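Local structure of alpha-L-rhamnosidase (Streptomyces avermitilis, 3W5M) at residues P607-L612 with L873-T878. The protein hydrolyses terminal non-reducing alpha-L-rhamnose residues from alpha-L-rhamnosides, including citrus flavonoids and gum arabic, and binds L-rhamnose through a calcium-dependent carbohydrate-binding module. Numbering follows the deposited sequence.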
# COMPACT_ATOMS: atom_id res chain seq x y z
N PRO A 607 1.17 17.58 -24.56
CA PRO A 607 0.56 17.70 -23.23
C PRO A 607 -0.12 16.41 -22.72
O PRO A 607 0.07 16.06 -21.55
CB PRO A 607 -0.43 18.85 -23.41
CG PRO A 607 0.24 19.72 -24.42
CD PRO A 607 0.83 18.75 -25.40
N MET A 608 -0.83 15.70 -23.59
CA MET A 608 -1.57 14.51 -23.18
C MET A 608 -0.66 13.38 -22.69
O MET A 608 -1.06 12.56 -21.82
CB MET A 608 -2.46 13.99 -24.29
CG MET A 608 -3.57 13.09 -23.78
SD MET A 608 -3.99 11.73 -24.88
CE MET A 608 -2.76 10.52 -24.37
N LEU A 609 0.55 13.32 -23.24
CA LEU A 609 1.45 12.25 -22.82
C LEU A 609 2.10 12.63 -21.52
O LEU A 609 2.40 11.75 -20.70
CB LEU A 609 2.52 11.94 -23.86
CG LEU A 609 2.03 11.39 -25.19
CD1 LEU A 609 3.28 11.15 -26.04
CD2 LEU A 609 1.15 10.15 -25.08
N ASN A 610 2.35 13.92 -21.34
CA ASN A 610 2.89 14.40 -20.09
C ASN A 610 1.91 14.16 -18.94
O ASN A 610 2.32 13.81 -17.83
CB ASN A 610 3.30 15.86 -20.21
CG ASN A 610 4.33 16.09 -21.32
OD1 ASN A 610 5.04 15.16 -21.73
ND2 ASN A 610 4.43 17.31 -21.79
N LYS A 611 0.61 14.33 -19.24
CA LYS A 611 -0.46 14.01 -18.27
C LYS A 611 -0.55 12.52 -17.98
O LYS A 611 -0.70 12.10 -16.81
CB LYS A 611 -1.81 14.54 -18.75
CG LYS A 611 -2.92 14.41 -17.71
CD LYS A 611 -2.51 15.07 -16.40
CE LYS A 611 -3.71 15.27 -15.50
NZ LYS A 611 -3.28 15.95 -14.24
N LEU A 612 -0.44 11.70 -19.02
CA LEU A 612 -0.44 10.28 -18.85
C LEU A 612 0.68 9.80 -17.88
O LEU A 612 0.42 9.02 -16.93
CB LEU A 612 -0.33 9.57 -20.21
CG LEU A 612 -0.36 8.05 -20.16
CD1 LEU A 612 -1.61 7.53 -19.46
CD2 LEU A 612 -0.27 7.49 -21.58
N LEU A 873 -2.83 3.95 -31.16
CA LEU A 873 -3.43 3.59 -29.88
C LEU A 873 -3.05 4.56 -28.77
O LEU A 873 -3.91 4.94 -27.96
CB LEU A 873 -3.05 2.17 -29.48
CG LEU A 873 -3.55 1.09 -30.43
CD1 LEU A 873 -3.17 -0.25 -29.86
CD2 LEU A 873 -5.06 1.19 -30.59
N LEU A 874 -1.79 4.96 -28.74
CA LEU A 874 -1.30 5.82 -27.66
C LEU A 874 -1.98 7.19 -27.67
O LEU A 874 -2.37 7.70 -26.61
CB LEU A 874 0.24 5.98 -27.71
CG LEU A 874 0.82 6.74 -26.51
CD1 LEU A 874 0.82 5.88 -25.26
CD2 LEU A 874 2.23 7.24 -26.83
N HIS A 875 -2.15 7.78 -28.86
CA HIS A 875 -2.69 9.13 -29.01
C HIS A 875 -4.21 9.16 -29.12
O HIS A 875 -4.81 10.25 -29.16
CB HIS A 875 -2.10 9.82 -30.24
CG HIS A 875 -0.67 10.21 -30.09
ND1 HIS A 875 -0.23 11.01 -29.06
CD2 HIS A 875 0.42 9.91 -30.83
CE1 HIS A 875 1.08 11.19 -29.17
NE2 HIS A 875 1.49 10.54 -30.25
N GLN A 876 -4.82 7.98 -29.17
CA GLN A 876 -6.27 7.83 -29.26
C GLN A 876 -6.97 8.55 -28.10
O GLN A 876 -6.57 8.41 -26.94
CB GLN A 876 -6.60 6.34 -29.25
CG GLN A 876 -8.06 5.95 -29.37
CD GLN A 876 -8.74 6.45 -30.64
OE1 GLN A 876 -9.17 7.61 -30.72
NE2 GLN A 876 -8.85 5.57 -31.64
N ARG A 877 -8.01 9.33 -28.41
CA ARG A 877 -8.73 10.10 -27.37
C ARG A 877 -10.15 9.56 -27.10
O ARG A 877 -10.76 9.85 -26.07
CB ARG A 877 -8.77 11.58 -27.73
CG ARG A 877 -7.43 12.29 -27.60
CD ARG A 877 -7.52 13.75 -28.04
NE ARG A 877 -8.57 14.45 -27.31
CZ ARG A 877 -9.07 15.64 -27.65
NH1 ARG A 877 -8.61 16.28 -28.72
NH2 ARG A 877 -10.04 16.18 -26.92
N THR A 878 -10.68 8.77 -28.03
CA THR A 878 -12.04 8.28 -27.85
C THR A 878 -12.00 6.94 -27.14
O THR A 878 -10.96 6.29 -27.12
CB THR A 878 -12.79 8.17 -29.21
OG1 THR A 878 -12.03 7.34 -30.10
CG2 THR A 878 -12.96 9.55 -29.83
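The backbones of M608 and H875 come nearest, 8.0 Å between their CA atoms, where the first turns of helix 607-622 pass the C-terminal end of helix 867-875. L609 carries much of the packing: its side chain crosses that of L874 at about a right angle, CD2 lying 3.6 Å from L874 CD2, while its other methyl, CD1, sits 3.8 Å from H875 CE1, oblique to the imidazole. A forked aliphatic residue suits this place because its two methyls can reach both L874 and the H875 ring. Both helices belong to the (alpha/alpha)6-barrel, and this contact joins two that lie far apart in the chain, away from the sugar sites. An alanine in place of L609 would probably open a gap beside L874 and leave H875 CE1 without the methyl that packs on it. One turn on, L612 CD2 approaches L874 CD1 at 4.2 Å, with M926 packing on L612 and W925 on L874. M608, with CG anti to the backbone N (chi1 -160°), is long enough for its methyl CE to rest 3.6 Å from L874 O, a van der Waals contact. R877 CG lies more loosely, 4.4 Å from M608 SD, its guanidinium salt-bridged to D887.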